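Local atomic coordinates of sugar ABC transporter, sugar-binding protein (Streptococcus pneumoniae, PDB entry 2HEU), a protein that probably binds a sugar outside the cell, as the solute-binding component of an ABC transporter, and delivers it for import. Residues A[21-26]-A[74-79]; A[130-135]-A[273-278]; A[219-224]-A[377-382]. One frame throughout, in Å; residues are numbered along the deposited sequence. Where two conformers were deposited one is given.

Contact 1 of 3, residues A[21-26]-A[74-79]; sequences IEYFNQ and VVNIYP
Val74 is gripped at both ends by strand 21-24: Val74 N donates to Glu22 O over 3.0 Å, and its carbonyl takes the N-H of Phe24, Val74 O lying 2.9 Å from Phe24 N. Tyr23 sits opposite it in a parallel pairing whose strand axes run 7° apart. On the face that carries Tyr23, Val74 CG1 touches the ring at CD1 (3.9 Å), and Trp296 of strand 295-298 meets that ring too. Val75 points to the other face with Phe24, and both side chains pack on Leu62 of helix 58-67; their mutual touch is looser. Asn76 continues the pairing, its N 2.9 Å from Phe24 O, while its CB lies 3.4 Å from Tyr23 OH. That hydroxyl gives a weak hydrogen bond to Asn25 OD1, which also accepts from Lys27 N. At Asn76 O the partner becomes a side chain. In Gln26, chi1 -62° sets CG beside the backbone N; the extended chain carries the amide on, and NE2 donates to Asn76 O at 2.8 Å, with that oxygen close to the amide plane. Tyr78 flanks Gln26, its OH 3.4 Å from Gln26 CB and its ring plane 50° from the amide. The two strands belong to a five-stranded sheet ordered 48-53, 19-24, 74-76, 295-298, 122-123, consistent with a class II periplasmic-binding-protein lobe. Chemically, the main chain sets the pairing with three hydrogen bonds between neutral peptide groups, and one glutamine amide prolongs it beyond Phe24, where backbone bonding between the two segments stops.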
loop_
_atom_site.group_PDB
_atom_site.type_symbol
_atom_site.label_atom_id
_atom_site.label_comp_id
_atom_site.label_asym_id
_atom_site.label_seq_id
_atom_site.Cartn_x
_atom_site.Cartn_y
_atom_site.Cartn_z
ATOM N N ILE A 21 26.438 7.867 -10.035
ATOM C CA ILE A 21 25.684 7.657 -8.814
ATOM C C ILE A 21 24.953 6.343 -8.911
ATOM O O ILE A 21 24.712 5.802 -9.970
ATOM C CB ILE A 21 24.710 8.810 -8.600
ATOM C CG1 ILE A 21 23.719 8.999 -9.708
ATOM C CG2 ILE A 21 25.484 10.134 -8.249
ATOM C CD1 ILE A 21 22.554 9.923 -9.417
ATOM N N GLU A 22 24.610 5.804 -7.726
ATOM C CA GLU A 22 23.848 4.579 -7.599
ATOM C C GLU A 22 22.420 4.871 -7.228
ATOM O O GLU A 22 22.146 5.660 -6.340
ATOM C CB GLU A 22 24.416 3.715 -6.483
ATOM C CG GLU A 22 23.659 2.433 -6.262
ATOM C CD GLU A 22 24.128 1.524 -5.220
ATOM O OE1 GLU A 22 25.266 1.736 -4.719
ATOM O OE2 GLU A 22 23.461 0.556 -4.835
ATOM N N TYR A 23 21.502 4.226 -7.941
ATOM C CA TYR A 23 20.057 4.176 -7.590
ATOM C C TYR A 23 19.793 2.756 -7.137
ATOM O O TYR A 23 19.832 1.801 -7.940
ATOM C CB TYR A 23 19.163 4.580 -8.762
ATOM C CG TYR A 23 17.737 4.245 -8.474
ATOM C CD1 TYR A 23 17.123 4.621 -7.301
ATOM C CD2 TYR A 23 16.996 3.452 -9.350
ATOM C CE1 TYR A 23 15.824 4.210 -7.016
ATOM C CE2 TYR A 23 15.702 3.054 -9.047
ATOM C CZ TYR A 23 15.135 3.423 -7.862
ATOM O OH TYR A 23 13.873 2.982 -7.502
ATOM N N PHE A 24 19.498 2.613 -5.836
ATOM C CA PHE A 24 19.216 1.279 -5.249
ATOM C C PHE A 24 17.697 1.035 -5.339
ATOM O O PHE A 24 16.920 1.630 -4.614
ATOM C CB PHE A 24 19.697 1.246 -3.798
ATOM C CG PHE A 24 19.576 -0.081 -3.139
ATOM C CD1 PHE A 24 20.608 -1.038 -3.193
ATOM C CD2 PHE A 24 18.416 -0.434 -2.430
ATOM C CE1 PHE A 24 20.514 -2.281 -2.524
ATOM C CE2 PHE A 24 18.347 -1.638 -1.787
ATOM C CZ PHE A 24 19.382 -2.535 -1.849
ATOM N N ASN A 25 17.314 0.208 -6.308
ATOM C CA ASN A 25 15.901 -0.006 -6.603
ATOM C C ASN A 25 15.330 -1.159 -5.798
ATOM O O ASN A 25 15.990 -2.192 -5.620
ATOM C CB ASN A 25 15.826 -0.371 -8.081
ATOM C CG ASN A 25 14.387 -0.462 -8.561
ATOM O OD1 ASN A 25 13.534 0.383 -8.242
ATOM N ND2 ASN A 25 14.120 -1.421 -9.425
ATOM N N GLN A 26 14.081 -1.043 -5.406
ATOM C CA GLN A 26 13.329 -2.172 -4.821
ATOM C C GLN A 26 12.124 -2.552 -5.731
ATOM O O GLN A 26 11.508 -3.579 -5.489
ATOM C CB GLN A 26 12.891 -1.979 -3.398
ATOM C CG GLN A 26 14.104 -1.812 -2.474
ATOM C CD GLN A 26 13.783 -1.995 -1.054
ATOM O OE1 GLN A 26 13.367 -3.145 -0.645
ATOM N NE2 GLN A 26 14.000 -1.003 -0.250
ATOM N N VAL A 74 20.991 7.304 -4.124
ATOM C CA VAL A 74 19.544 7.440 -4.157
ATOM C C VAL A 74 18.991 6.082 -3.822
ATOM O O VAL A 74 19.388 5.086 -4.405
ATOM C CB VAL A 74 19.040 7.915 -5.522
ATOM C CG1 VAL A 74 17.505 8.101 -5.478
ATOM C CG2 VAL A 74 19.681 9.285 -5.913
ATOM N N VAL A 75 18.069 6.040 -2.840
ATOM C CA VAL A 75 17.540 4.785 -2.324
ATOM C C VAL A 75 16.051 4.733 -2.460
ATOM O O VAL A 75 15.343 5.606 -1.977
ATOM C CB VAL A 75 17.903 4.660 -0.806
ATOM C CG1 VAL A 75 17.400 3.342 -0.240
ATOM C CG2 VAL A 75 19.434 4.753 -0.624
ATOM N N ASN A 76 15.570 3.654 -3.075
ATOM C CA ASN A 76 14.110 3.334 -3.000
ATOM C C ASN A 76 13.933 2.678 -1.607
ATOM O O ASN A 76 14.413 1.567 -1.397
ATOM C CB ASN A 76 13.744 2.421 -4.138
ATOM C CG ASN A 76 12.310 1.957 -4.181
ATOM O OD1 ASN A 76 11.384 2.572 -3.502
ATOM N ND2 ASN A 76 12.082 0.982 -4.909
ATOM N N ILE A 77 13.243 3.360 -0.718
ATOM C CA ILE A 77 12.966 2.876 0.641
ATOM C C ILE A 77 11.522 3.194 0.910
ATOM O O ILE A 77 11.042 4.289 0.576
ATOM C CB ILE A 77 13.957 3.516 1.654
ATOM C CG1 ILE A 77 13.665 2.945 3.046
ATOM C CG2 ILE A 77 13.935 5.019 1.636
ATOM C CD1 ILE A 77 14.733 3.416 4.109
ATOM N N TYR A 78 10.806 2.260 1.512
ATOM C CA TYR A 78 9.385 2.445 1.724
ATOM C C TYR A 78 9.218 3.337 2.944
ATOM O O TYR A 78 9.737 3.074 4.035
ATOM C CB TYR A 78 8.720 1.070 1.896
ATOM C CG TYR A 78 8.922 0.187 0.737
ATOM C CD1 TYR A 78 8.452 0.557 -0.533
ATOM C CD2 TYR A 78 9.608 -0.995 0.803
ATOM C CE1 TYR A 78 8.671 -0.192 -1.640
ATOM C CE2 TYR A 78 9.801 -1.835 -0.306
ATOM C CZ TYR A 78 9.385 -1.419 -1.549
ATOM O OH TYR A 78 9.565 -2.183 -2.631
ATOM N N PRO A 79 8.501 4.461 2.782
ATOM C CA PRO A 79 8.593 5.525 3.778
ATOM C C PRO A 79 7.851 5.235 5.056
ATOM O O PRO A 79 8.117 5.938 6.068
ATOM C CB PRO A 79 8.117 6.770 3.041
ATOM C CG PRO A 79 7.171 6.236 2.013
ATOM C CD PRO A 79 7.802 4.900 1.534
#

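Contact 2 of 3, residues A[130-135]-A[273-278]; sequences GIYYNK and IGTFMI
Ile131 and Phe276 form a hydrogen-bonded antiparallel pair that joins the outer strand 273-276 to the central strand 129-134 of a three-stranded sheet completed by strand 253-257. This sheet is separate from the chain's five-stranded one, consistent with the second lobe of a solute-binding protein. Ile131 N is 2.9 Å from Phe276 O, and the reciprocal bond runs from Phe276 N to Ile131 O. Packing is close and apolar at this end. Phe276 CG stands between its own N and carbonyl carbon (chi1 63°), and the ring lies beneath the isoleucine: Ile131 CB sits over the ring centre, 3.6 Å from the centroid, in a CH-pi contact, while Ile131 CG1 comes within 3.5 Å of Phe276 CE1. Met253 of strand 253-257 also touches both residues, and Ile131 CD1 reaches on to Ile278. The opposite face of the sheet has its own CH-pi contact, where Thr275 CG2 lies over the Tyr132 ring, offset toward the rim and 3.9 Å from its centroid. Ile273 CG2 meets that ring at its edge, in plane. Both polar tips there turn elsewhere, Tyr132 OH to Gly257 O and Thr275 OG1 to Pro345 O and Met349 N. The other end of the contact, round Tyr133 and Gly274, is wetter. Their peptides bond reciprocally, although Tyr133 N stands 41° above the carbonyl plane of Gly274. Beside glycine, which has no side chain, the Tyr133 ring leans across the main chain, bringing CE1 to 3.4 Å from Thr275 N. A water 2.8 Å from Tyr133 OH donates to Thr275 O. Lys135, extended beyond CG, lays CE against Gly274 CA, and its NZ gives a weak bond to a second water, which donates to Ile273 O across 2.7 Å.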
loop_
_atom_site.group_PDB
_atom_site.type_symbol
_atom_site.label_atom_id
_atom_site.label_comp_id
_atom_site.label_asym_id
_atom_site.label_seq_id
_atom_site.Cartn_x
_atom_site.Cartn_y
_atom_site.Cartn_z
ATOM N N GLY A 130 -8.613 -2.300 -1.400
ATOM C CA GLY A 130 -10.077 -2.283 -1.433
ATOM C C GLY A 130 -10.617 -3.616 -1.940
ATOM O O GLY A 130 -9.992 -4.657 -1.767
ATOM N N ILE A 131 -11.806 -3.532 -2.569
ATOM C CA ILE A 131 -12.487 -4.727 -2.992
ATOM C C ILE A 131 -12.526 -4.737 -4.527
ATOM O O ILE A 131 -13.082 -3.836 -5.153
ATOM C CB ILE A 131 -13.941 -4.855 -2.479
ATOM C CG1 ILE A 131 -13.994 -4.583 -0.951
ATOM C CG2 ILE A 131 -14.511 -6.166 -2.821
ATOM C CD1 ILE A 131 -13.221 -5.559 -0.098
ATOM N N TYR A 132 -11.891 -5.763 -5.129
ATOM C CA TYR A 132 -12.096 -6.019 -6.600
ATOM C C TYR A 132 -13.421 -6.630 -6.793
ATOM O O TYR A 132 -13.870 -7.482 -6.005
ATOM C CB TYR A 132 -11.000 -7.006 -7.089
ATOM C CG TYR A 132 -9.628 -6.388 -7.109
ATOM C CD1 TYR A 132 -9.178 -5.759 -8.273
ATOM C CD2 TYR A 132 -8.810 -6.373 -6.021
ATOM C CE1 TYR A 132 -7.916 -5.184 -8.332
ATOM C CE2 TYR A 132 -7.570 -5.791 -6.069
ATOM C CZ TYR A 132 -7.126 -5.190 -7.250
ATOM O OH TYR A 132 -5.876 -4.610 -7.340
ATOM N N TYR A 133 -14.109 -6.214 -7.887
ATOM C CA TYR A 133 -15.400 -6.825 -8.183
ATOM C C TYR A 133 -15.569 -6.948 -9.667
ATOM O O TYR A 133 -14.918 -6.284 -10.515
ATOM C CB TYR A 133 -16.570 -6.008 -7.573
ATOM C CG TYR A 133 -16.907 -4.675 -8.235
ATOM C CD1 TYR A 133 -16.142 -3.539 -8.038
ATOM C CD2 TYR A 133 -18.021 -4.593 -9.050
ATOM C CE1 TYR A 133 -16.474 -2.356 -8.630
ATOM C CE2 TYR A 133 -18.338 -3.385 -9.680
ATOM C CZ TYR A 133 -17.570 -2.268 -9.449
ATOM O OH TYR A 133 -17.900 -1.093 -10.060
ATOM N N ASN A 134 -16.479 -7.848 -10.039
ATOM C CA ASN A 134 -16.797 -8.158 -11.425
ATOM C C ASN A 134 -17.958 -7.275 -11.901
ATOM O O ASN A 134 -19.104 -7.516 -11.519
ATOM C CB ASN A 134 -17.156 -9.626 -11.494
ATOM C CG ASN A 134 -17.435 -10.203 -12.859
ATOM O OD1 ASN A 134 -17.019 -11.413 -13.109
ATOM N ND2 ASN A 134 -18.032 -9.489 -13.709
ATOM N N LYS A 135 -17.624 -6.258 -12.717
ATOM C CA LYS A 135 -18.673 -5.330 -13.137
ATOM C C LYS A 135 -19.752 -6.010 -13.920
ATOM O O LYS A 135 -20.962 -5.691 -13.825
ATOM C CB LYS A 135 -18.092 -4.184 -13.957
ATOM C CG LYS A 135 -17.152 -3.279 -13.255
ATOM C CD LYS A 135 -16.634 -2.151 -14.183
ATOM C CE LYS A 135 -15.850 -1.103 -13.535
ATOM N NZ LYS A 135 -15.343 -0.100 -14.514
ATOM N N ILE A 273 -13.224 -5.397 -14.914
ATOM C CA ILE A 273 -12.870 -5.352 -13.487
ATOM C C ILE A 273 -13.111 -3.973 -12.933
ATOM O O ILE A 273 -12.727 -2.981 -13.543
ATOM C CB ILE A 273 -11.392 -5.737 -13.273
ATOM C CG1 ILE A 273 -11.115 -7.130 -13.829
ATOM C CG2 ILE A 273 -10.968 -5.584 -11.821
ATOM C CD1 ILE A 273 -9.657 -7.338 -14.164
ATOM N N GLY A 274 -13.726 -3.912 -11.732
ATOM C CA GLY A 274 -13.798 -2.692 -10.991
ATOM C C GLY A 274 -13.234 -2.876 -9.609
ATOM O O GLY A 274 -12.906 -3.999 -9.166
ATOM N N THR A 275 -13.123 -1.760 -8.889
ATOM C CA THR A 275 -12.769 -1.801 -7.457
ATOM C C THR A 275 -13.702 -0.838 -6.699
ATOM O O THR A 275 -14.206 0.162 -7.273
ATOM C CB THR A 275 -11.290 -1.421 -7.236
ATOM O OG1 THR A 275 -11.000 -0.184 -7.906
ATOM C CG2 THR A 275 -10.346 -2.513 -7.678
ATOM N N PHE A 276 -13.889 -1.114 -5.442
ATOM C CA PHE A 276 -14.567 -0.175 -4.587
ATOM C C PHE A 276 -13.830 -0.090 -3.262
ATOM O O PHE A 276 -13.124 -0.993 -2.803
ATOM C CB PHE A 276 -16.068 -0.442 -4.425
ATOM C CG PHE A 276 -16.464 -1.745 -3.774
ATOM C CD1 PHE A 276 -16.559 -1.866 -2.381
ATOM C CD2 PHE A 276 -16.865 -2.864 -4.535
ATOM C CE1 PHE A 276 -17.049 -3.036 -1.795
ATOM C CE2 PHE A 276 -17.335 -4.010 -3.969
ATOM C CZ PHE A 276 -17.432 -4.071 -2.582
ATOM N N MET A 277 -13.998 1.038 -2.606
ATOM C CA MET A 277 -13.450 1.261 -1.263
ATOM C C MET A 277 -14.364 0.558 -0.248
ATOM O O MET A 277 -15.592 0.594 -0.349
ATOM C CB MET A 277 -13.411 2.762 -0.951
ATOM C CG MET A 277 -12.424 3.482 -1.873
ATOM S SD MET A 277 -12.597 5.262 -1.849
ATOM C CE MET A 277 -11.824 5.421 -0.351
ATOM N N ILE A 278 -13.726 0.015 0.762
ATOM C CA ILE A 278 -14.520 -0.531 1.880
ATOM C C ILE A 278 -15.260 0.638 2.519
ATOM O O ILE A 278 -14.734 1.669 2.873
ATOM C CB ILE A 278 -13.580 -1.198 2.880
ATOM C CG1 ILE A 278 -12.967 -2.470 2.227
ATOM C CG2 ILE A 278 -14.316 -1.557 4.181
ATOM C CD1 ILE A 278 -11.955 -3.205 3.089
HETATM O O HOH W 1 -16.185 1.106 -9.493
HETATM O O HOH W 2 -12.891 -1.860 -15.976
#

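Contact 3 of 3, residues A[219-224]-A[377-382]; sequences KVMDIL and MNYVLT
Tyr379 presents its ring edge to Asp222: OD1 lies near the ring plane, and the carboxylate is turned 28° from the ring. Met221 CB approaches the same ring obliquely, 3.8 Å from Tyr379 CE2. From the ring tip, Tyr379 OH donates to Asp222 OD1 over 2.6 Å, meeting the oxygen on its syn side but 23° out of the carboxylate plane. The Tyr379 CB already points toward segment 219-224, and chi1 -179° sets CG anti to the backbone N. Lys385 of helix 385-396 touches both Tyr379 and Asp222, and Met388 touches the ring as well. One residue further on, Val380 adds further apolar contact. The Met221 chain bends at chi2 and chi3, and its CE ends 3.5 Å from Val380 CG2, the two side chains crossing at about a right angle. Leu224 CD1 touches the same methyl more loosely, at 4.2 Å, while Val380 CG1 lies beside Leu224 O. This is helix-to-helix packing between segment 219-224, on helix 212-222, and helix 370-382. Its chemistry is divided: methionine, leucine and valine supply contact of low directionality, and one short phenol-carboxylate bond, probably strengthened by negative charge on Asp222, gives the pair its direction.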
loop_
_atom_site.group_PDB
_atom_site.type_symbol
_atom_site.label_atom_id
_atom_site.label_comp_id
_atom_site.label_asym_id
_atom_site.label_seq_id
_atom_site.Cartn_x
_atom_site.Cartn_y
_atom_site.Cartn_z
ATOM N N LYS A 219 -18.389 -6.488 13.406
ATOM C CA LYS A 219 -19.424 -6.375 12.395
ATOM C C LYS A 219 -18.803 -6.374 10.994
ATOM O O LYS A 219 -19.246 -7.110 10.089
ATOM C CB LYS A 219 -20.242 -5.117 12.611
ATOM C CG LYS A 219 -21.282 -4.816 11.574
ATOM C CD LYS A 219 -21.968 -3.495 11.833
ATOM C CE LYS A 219 -22.925 -3.010 10.783
ATOM N NZ LYS A 219 -24.097 -3.854 10.646
ATOM N N VAL A 220 -17.784 -5.577 10.784
ATOM C CA VAL A 220 -17.143 -5.495 9.451
ATOM C C VAL A 220 -16.467 -6.837 9.111
ATOM O O VAL A 220 -16.588 -7.362 7.993
ATOM C CB VAL A 220 -16.218 -4.312 9.358
ATOM C CG1 VAL A 220 -15.544 -4.276 7.978
ATOM C CG2 VAL A 220 -16.963 -3.010 9.596
ATOM N N MET A 221 -15.735 -7.427 10.065
ATOM C CA MET A 221 -15.133 -8.736 9.842
ATOM C C MET A 221 -16.177 -9.790 9.550
ATOM O O MET A 221 -15.924 -10.715 8.733
ATOM C CB MET A 221 -14.275 -9.157 11.036
ATOM C CG MET A 221 -12.975 -8.407 11.185
ATOM S SD MET A 221 -11.898 -8.432 9.743
ATOM C CE MET A 221 -11.822 -10.201 9.398
ATOM N N ASP A 222 -17.353 -9.705 10.183
ATOM C CA ASP A 222 -18.380 -10.686 9.997
ATOM C C ASP A 222 -18.988 -10.694 8.626
ATOM O O ASP A 222 -19.620 -11.671 8.235
ATOM C CB ASP A 222 -19.483 -10.571 11.083
ATOM C CG ASP A 222 -19.113 -11.228 12.365
ATOM O OD1 ASP A 222 -18.183 -12.053 12.413
ATOM O OD2 ASP A 222 -19.811 -10.970 13.390
ATOM N N ILE A 223 -18.778 -9.635 7.826
ATOM C CA ILE A 223 -19.199 -9.686 6.418
ATOM C C ILE A 223 -18.550 -10.861 5.709
ATOM O O ILE A 223 -19.126 -11.497 4.844
ATOM C CB ILE A 223 -18.889 -8.332 5.739
ATOM C CG1 ILE A 223 -19.710 -7.217 6.384
ATOM C CG2 ILE A 223 -19.129 -8.387 4.237
ATOM C CD1 ILE A 223 -19.325 -5.792 5.985
ATOM N N LEU A 224 -17.284 -11.141 6.088
ATOM C CA LEU A 224 -16.520 -12.257 5.512
ATOM C C LEU A 224 -16.886 -13.605 6.033
ATOM O O LEU A 224 -16.350 -14.629 5.580
ATOM C CB LEU A 224 -15.011 -12.002 5.681
ATOM C CG LEU A 224 -14.481 -10.690 5.161
ATOM C CD1 LEU A 224 -12.959 -10.659 5.356
ATOM C CD2 LEU A 224 -14.880 -10.426 3.703
ATOM N N MET A 377 -7.176 -13.420 9.985
ATOM C CA MET A 377 -7.618 -14.591 9.219
ATOM C C MET A 377 -8.151 -15.650 10.183
ATOM O O MET A 377 -9.102 -16.373 9.840
ATOM C CB MET A 377 -6.479 -15.122 8.375
ATOM C CG MET A 377 -6.919 -16.218 7.386
ATOM S SD MET A 377 -8.169 -15.701 6.203
ATOM C CE MET A 377 -7.173 -14.757 5.065
ATOM N N ASN A 378 -7.555 -15.786 11.360
ATOM C CA ASN A 378 -8.052 -16.816 12.309
ATOM C C ASN A 378 -9.447 -16.490 12.740
ATOM O O ASN A 378 -10.224 -17.416 13.006
ATOM C CB ASN A 378 -7.132 -16.908 13.530
ATOM C CG ASN A 378 -5.863 -17.648 13.271
ATOM O OD1 ASN A 378 -5.632 -18.119 12.163
ATOM N ND2 ASN A 378 -4.928 -17.684 14.210
ATOM N N TYR A 379 -9.834 -15.227 12.819
ATOM C CA TYR A 379 -11.224 -14.889 13.093
ATOM C C TYR A 379 -12.127 -15.306 11.946
ATOM O O TYR A 379 -13.212 -15.859 12.151
ATOM C CB TYR A 379 -11.396 -13.385 13.422
ATOM C CG TYR A 379 -12.837 -13.070 13.737
ATOM C CD1 TYR A 379 -13.381 -13.470 14.952
ATOM C CD2 TYR A 379 -13.658 -12.468 12.837
ATOM C CE1 TYR A 379 -14.722 -13.306 15.233
ATOM C CE2 TYR A 379 -15.008 -12.252 13.083
ATOM C CZ TYR A 379 -15.546 -12.706 14.307
ATOM O OH TYR A 379 -16.864 -12.579 14.590
ATOM N N VAL A 380 -11.727 -15.039 10.709
ATOM C CA VAL A 380 -12.540 -15.510 9.562
ATOM C C VAL A 380 -12.707 -17.036 9.657
ATOM O O VAL A 380 -13.807 -17.532 9.419
ATOM C CB VAL A 380 -11.963 -15.035 8.255
ATOM C CG1 VAL A 380 -12.832 -15.543 7.073
ATOM C CG2 VAL A 380 -11.853 -13.522 8.213
ATOM N N LEU A 381 -11.628 -17.740 9.977
ATOM C CA LEU A 381 -11.650 -19.199 10.074
ATOM C C LEU A 381 -12.630 -19.633 11.214
ATOM O O LEU A 381 -13.451 -20.533 11.060
ATOM C CB LEU A 381 -10.229 -19.702 10.291
ATOM C CG LEU A 381 -9.339 -19.673 8.981
ATOM C CD1 LEU A 381 -7.839 -19.740 9.302
ATOM C CD2 LEU A 381 -9.683 -20.818 7.992
ATOM N N THR A 382 -12.550 -19.046 12.360
ATOM C CA THR A 382 -13.160 -19.608 13.620
ATOM C C THR A 382 -14.362 -18.877 14.157
ATOM O O THR A 382 -15.150 -19.471 14.870
ATOM C CB THR A 382 -12.151 -19.660 14.751
ATOM O OG1 THR A 382 -11.856 -18.323 15.230
ATOM C CG2 THR A 382 -10.882 -20.421 14.424
#

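From the N terminus, contact 1 closes first, bringing strand 19-24 beside strand 74-76 across an intervening helix, strand and helix. Contact 2 opens afterwards, at 130-135, and the chain passes through 219-224, the start of contact 3, before 273-278 closes contact 2; 377-382 then closes contact 3, so these two cross. Contact 1 lies across the chain's centre from both, about 32 Å from contact 2 and about 38 Å from contact 3, centre to centre. Contact 2 ties strand 129-134 to 273-276, contact 3 the mid-chain helix 212-222 to the late helix 370-382; their nearest atoms are about 5 Å apart, without touching. In between, strand 295-298 returns to the sheet of contact 1.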